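Adenosine deaminase (Burkholderia ambifaria, PDB 4GXW) is a zinc-dependent amidohydrolase of the adenosine and AMP deaminase family that probably deaminates a purine-type substrate. Local coordinates at residues 35-40 and 300-305; 265-270 and 304-309. All coordinates share one frame; numbering follows the deposited sequence.

Interaction 1 (35-40 and 300-305); sequences HCHLLG and TDDPTL. With ZN (zinc ion), chain C.
His35 and His37 bring their imidazole rings alongside the carboxylate of Asp301, and all three groups point the same way, onto a zinc ion. The edge of the His37 ring receives the Asp301 carboxylate, whose CG lies in the ring plane; the two planes are 45° apart. The His35 ring is turned far more steeply, 77° from that carboxylate, and Phe116 meets it edge-to-face. The Asp302 carboxylate runs nearly parallel to the His37 ring, its OD1 3.6 Å from His37 CB. The metal is bound by His35 NE2 at 2.2 Å, His37 NE2 at 2.1 Å and Asp301 OD1 at 2.2 Å, with a water at 2.0 Å and His216 completing the site. That water also donates to Asp301 OD2, so the carboxylate holds both metal and water. With NE2 on the zinc and ND1 hydrogen-bonded to Thr263 OG1, the His35 ring is held at both nitrogens, which should restrict its rotation.

Backbone pairing joins the two ligand-bearing segments: Asp301 N donates to His35 O, and His37 N gives Asp301 O a nearly straight bond of 2.8 Å, making a single bridge between Cys36 and Asp301. Cys36 SG is anti to its backbone N (chi1 -175°), which puts SG 3.6 Å from Pro303 CD. Farther along, Gly40 O accepts from Thr304 N at 3.2 Å. The His-X-His pair after the first strand, with the aspartate after strand 295-298, is the metal-site signature of the amidohydrolase TIM barrel.

Interaction 2 (265-270 and 304-309); sequences VPTNSY and TLHKVN
Thr267 and His306 supply the direct hydrogen bond of this contact, with OG1 of the threonine 2.8 Å from ND1 of the imidazole. The hydroxyl lies in the ring plane at its edge, and either partner could be the donor. The geometry depends on the threonine rotamer: OG1 stands between its own backbone N and carbonyl carbon (chi1 55°). The same ring is also reached through solvent, since a water lying in its plane bonds to NE2 at 3.3 Å and to Ser269 OG at 2.9 Å. Both ring nitrogens therefore have a polar partner, which should restrict rotation of the imidazole. Ser269 OG is also hydrogen-bonded to Arg69 NH1.

Van der Waals contacts join Thr267 to Val308. The two side chains reach toward each other tip to tip, Thr267 CG2 lying 3.9 Å from Val308 CG1, and that valine methyl also comes within 3.6 Å of Thr267 OG1. Val265 CG1 sits near the plane of the His306 ring at its edge.

A type I turn from Val265 to Asn268 carries the chain from strand 261-264 toward helix 269-274, where Asn268 is the N-cap. His306 lies on the short, weakly bonded helix 303-306, and Lys307, with positive phi, leads on toward helix 310-319, whose Leu316 touches Thr267 and whose Ala313 touches Val308.

In the fold
Both interactions are buried, their centres 8 Å apart, and they share Thr304 and Leu305 of helix 303-306. Interaction 1 lies nearer the middle of the chain, about 6 Å from its centre against 10 Å, and covers 400 Å² against 199 Å². Its chemistry is metal coordination and backbone pairing; interaction 2 relies on side-chain hydroxyls, an imidazole and a water, with no backbone pairing across it. Their direct junctions include Asp301 CB packed on Val265 CG1 at 3.5 Å and a probable hydrogen bond from Val308 N to Pro303 O. Segment 265-270, following strand 261-264, thus supplies a second-shell neighbour to the metal ligand Asp301.

Interaction 1 (35-40 and 300-305)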
# COMPACT_ATOMS: atom_id res chain seq x y z
N HIS A 35 1.60 -0.13 -2.37
CA HIS A 35 0.50 0.46 -1.61
C HIS A 35 0.76 0.31 -0.12
O HIS A 35 0.43 -0.71 0.49
CB HIS A 35 -0.84 -0.18 -2.00
CG HIS A 35 -2.05 0.52 -1.43
ND1 HIS A 35 -3.28 0.49 -2.06
CD2 HIS A 35 -2.23 1.24 -0.30
CE1 HIS A 35 -4.15 1.18 -1.35
NE2 HIS A 35 -3.54 1.66 -0.27
N CYS A 36 1.39 1.34 0.45
CA CYS A 36 1.72 1.35 1.87
C CYS A 36 1.81 2.78 2.35
O CYS A 36 2.53 3.59 1.77
CB CYS A 36 3.06 0.65 2.12
SG CYS A 36 3.44 0.51 3.87
N HIS A 37 1.09 3.09 3.42
CA HIS A 37 1.15 4.42 4.02
C HIS A 37 2.22 4.43 5.10
O HIS A 37 2.17 3.63 6.04
CB HIS A 37 -0.22 4.83 4.58
CG HIS A 37 -1.31 4.81 3.56
ND1 HIS A 37 -1.69 5.92 2.84
CD2 HIS A 37 -2.07 3.78 3.10
CE1 HIS A 37 -2.65 5.58 1.99
NE2 HIS A 37 -2.89 4.29 2.12
N LEU A 38 3.18 5.34 4.95
CA LEU A 38 4.25 5.54 5.92
C LEU A 38 3.73 5.57 7.36
O LEU A 38 4.25 4.87 8.24
CB LEU A 38 4.97 6.85 5.62
CG LEU A 38 6.15 7.16 6.55
CD1 LEU A 38 7.21 6.07 6.47
CD2 LEU A 38 6.73 8.53 6.21
N LEU A 39 2.68 6.35 7.60
CA LEU A 39 2.17 6.55 8.94
C LEU A 39 1.35 5.35 9.43
O LEU A 39 0.99 5.28 10.61
CB LEU A 39 1.37 7.86 9.04
CG LEU A 39 2.19 9.11 9.41
CD1 LEU A 39 3.32 9.38 8.40
CD2 LEU A 39 1.28 10.33 9.53
N GLY A 40 1.06 4.41 8.53
CA GLY A 40 0.45 3.14 8.91
C GLY A 40 1.46 2.01 9.10
O GLY A 40 1.08 0.84 9.24
N THR A 300 0.17 -4.38 1.81
CA THR A 300 -0.19 -4.31 3.23
C THR A 300 -1.01 -3.09 3.64
O THR A 300 -1.77 -3.17 4.61
CB THR A 300 1.06 -4.41 4.16
OG1 THR A 300 1.95 -3.31 3.91
CG2 THR A 300 1.81 -5.73 3.96
N ASP A 301 -0.86 -1.97 2.92
CA ASP A 301 -1.57 -0.69 3.19
C ASP A 301 -1.10 -0.01 4.48
O ASP A 301 -0.45 1.04 4.44
CB ASP A 301 -3.10 -0.89 3.18
CG ASP A 301 -3.92 0.37 2.80
OD1 ASP A 301 -3.41 1.46 2.43
OD2 ASP A 301 -5.16 0.25 2.84
N ASP A 302 -1.43 -0.61 5.63
CA ASP A 302 -1.02 -0.09 6.94
C ASP A 302 -0.49 -1.27 7.75
O ASP A 302 -1.20 -1.78 8.63
CB ASP A 302 -2.20 0.57 7.67
CG ASP A 302 -2.85 1.66 6.86
OD1 ASP A 302 -2.28 2.77 6.77
OD2 ASP A 302 -3.95 1.43 6.30
N PRO A 303 0.73 -1.73 7.44
CA PRO A 303 1.19 -3.03 7.95
C PRO A 303 1.19 -3.15 9.47
O PRO A 303 0.80 -4.20 9.99
CB PRO A 303 2.61 -3.16 7.38
CG PRO A 303 2.99 -1.76 7.00
CD PRO A 303 1.73 -1.12 6.55
N THR A 304 1.59 -2.12 10.19
CA THR A 304 1.67 -2.28 11.64
C THR A 304 0.32 -2.10 12.33
O THR A 304 0.10 -2.63 13.41
CB THR A 304 2.70 -1.34 12.27
OG1 THR A 304 2.35 0.01 11.96
CG2 THR A 304 4.10 -1.66 11.77
N LEU A 305 -0.59 -1.37 11.69
CA LEU A 305 -1.92 -1.15 12.25
C LEU A 305 -2.90 -2.25 11.85
O LEU A 305 -3.80 -2.59 12.61
CB LEU A 305 -2.46 0.22 11.82
CG LEU A 305 -1.61 1.41 12.27
CD1 LEU A 305 -2.21 2.72 11.79
CD2 LEU A 305 -1.44 1.43 13.78
ZN ZN C . -4.28 3.03 1.22
O HOH W 1 1.50 3.14 12.18
O HOH W 2 -6.09 2.45 1.75

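Interaction 2 (265-270 and 304-309)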
# COMPACT_ATOMS: atom_id res chain seq x y z
N VAL A 265 -5.63 -4.81 -1.30
CA VAL A 265 -5.27 -4.95 0.10
C VAL A 265 -6.21 -5.98 0.73
O VAL A 265 -7.37 -5.68 1.01
CB VAL A 265 -5.39 -3.59 0.84
CG1 VAL A 265 -5.04 -3.73 2.31
CG2 VAL A 265 -4.52 -2.53 0.15
N PRO A 266 -5.73 -7.22 0.92
CA PRO A 266 -6.61 -8.24 1.49
C PRO A 266 -7.17 -7.85 2.85
O PRO A 266 -8.32 -8.18 3.16
CB PRO A 266 -5.72 -9.50 1.56
CG PRO A 266 -4.33 -9.06 1.19
CD PRO A 266 -4.45 -7.78 0.44
N THR A 267 -6.40 -7.11 3.65
CA THR A 267 -6.87 -6.66 4.96
C THR A 267 -7.68 -5.36 4.93
O THR A 267 -7.83 -4.73 5.98
CB THR A 267 -5.69 -6.49 5.93
OG1 THR A 267 -4.72 -5.60 5.35
CG2 THR A 267 -5.03 -7.84 6.18
N ASN A 268 -8.21 -4.96 3.77
CA ASN A 268 -9.01 -3.74 3.69
C ASN A 268 -10.06 -3.68 4.80
O ASN A 268 -10.87 -4.59 4.95
CB ASN A 268 -9.69 -3.67 2.32
CG ASN A 268 -10.57 -2.44 2.18
OD1 ASN A 268 -11.80 -2.54 2.21
ND2 ASN A 268 -9.95 -1.28 2.00
N SER A 269 -10.03 -2.61 5.60
CA SER A 269 -10.87 -2.54 6.78
C SER A 269 -12.35 -2.49 6.45
O SER A 269 -13.17 -3.09 7.16
CB SER A 269 -10.51 -1.33 7.65
OG SER A 269 -9.16 -1.38 8.08
N TYR A 270 -12.70 -1.75 5.40
CA TYR A 270 -14.10 -1.59 5.03
C TYR A 270 -14.77 -2.95 4.80
O TYR A 270 -15.85 -3.20 5.35
CB TYR A 270 -14.26 -0.68 3.80
CG TYR A 270 -15.69 -0.59 3.30
CD1 TYR A 270 -16.62 0.26 3.89
CD2 TYR A 270 -16.11 -1.36 2.22
CE1 TYR A 270 -17.93 0.33 3.42
CE2 TYR A 270 -17.41 -1.30 1.75
CZ TYR A 270 -18.31 -0.46 2.36
OH TYR A 270 -19.59 -0.39 1.87
N THR A 304 1.59 -2.12 10.19
CA THR A 304 1.67 -2.28 11.64
C THR A 304 0.32 -2.10 12.33
O THR A 304 0.10 -2.63 13.41
CB THR A 304 2.70 -1.34 12.27
OG1 THR A 304 2.35 0.01 11.96
CG2 THR A 304 4.10 -1.66 11.77
N LEU A 305 -0.59 -1.37 11.69
CA LEU A 305 -1.92 -1.15 12.25
C LEU A 305 -2.90 -2.25 11.85
O LEU A 305 -3.80 -2.59 12.61
CB LEU A 305 -2.46 0.22 11.82
CG LEU A 305 -1.61 1.41 12.27
CD1 LEU A 305 -2.21 2.72 11.79
CD2 LEU A 305 -1.44 1.43 13.78
N HIS A 306 -2.71 -2.81 10.66
CA HIS A 306 -3.51 -3.95 10.19
C HIS A 306 -2.95 -5.27 10.70
O HIS A 306 -3.58 -6.31 10.51
CB HIS A 306 -3.55 -4.00 8.66
CG HIS A 306 -4.46 -2.99 8.03
ND1 HIS A 306 -4.90 -3.12 6.73
CD2 HIS A 306 -5.01 -1.85 8.50
CE1 HIS A 306 -5.67 -2.09 6.43
NE2 HIS A 306 -5.76 -1.31 7.49
N LYS A 307 -1.77 -5.23 11.31
CA LYS A 307 -1.08 -6.44 11.76
C LYS A 307 -0.85 -7.42 10.62
O LYS A 307 -1.14 -8.62 10.73
CB LYS A 307 -1.84 -7.14 12.90
CG LYS A 307 -2.05 -6.28 14.14
CD LYS A 307 -2.84 -7.05 15.20
CE LYS A 307 -3.13 -6.20 16.42
NZ LYS A 307 -4.03 -6.87 17.40
N VAL A 308 -0.32 -6.91 9.51
CA VAL A 308 -0.02 -7.74 8.35
C VAL A 308 1.30 -7.31 7.73
O VAL A 308 1.50 -6.14 7.41
CB VAL A 308 -1.20 -7.72 7.32
CG1 VAL A 308 -1.45 -6.30 6.77
CG2 VAL A 308 -0.98 -8.72 6.19
N ASN A 309 2.23 -8.25 7.58
CA ASN A 309 3.49 -7.97 6.90
C ASN A 309 3.40 -8.43 5.43
O ASN A 309 2.41 -9.09 5.05
CB ASN A 309 4.68 -8.57 7.68
CG ASN A 309 4.67 -10.08 7.68
OD1 ASN A 309 4.49 -10.72 6.64
ND2 ASN A 309 4.89 -10.68 8.86
O HOH W 3 -7.86 1.22 7.58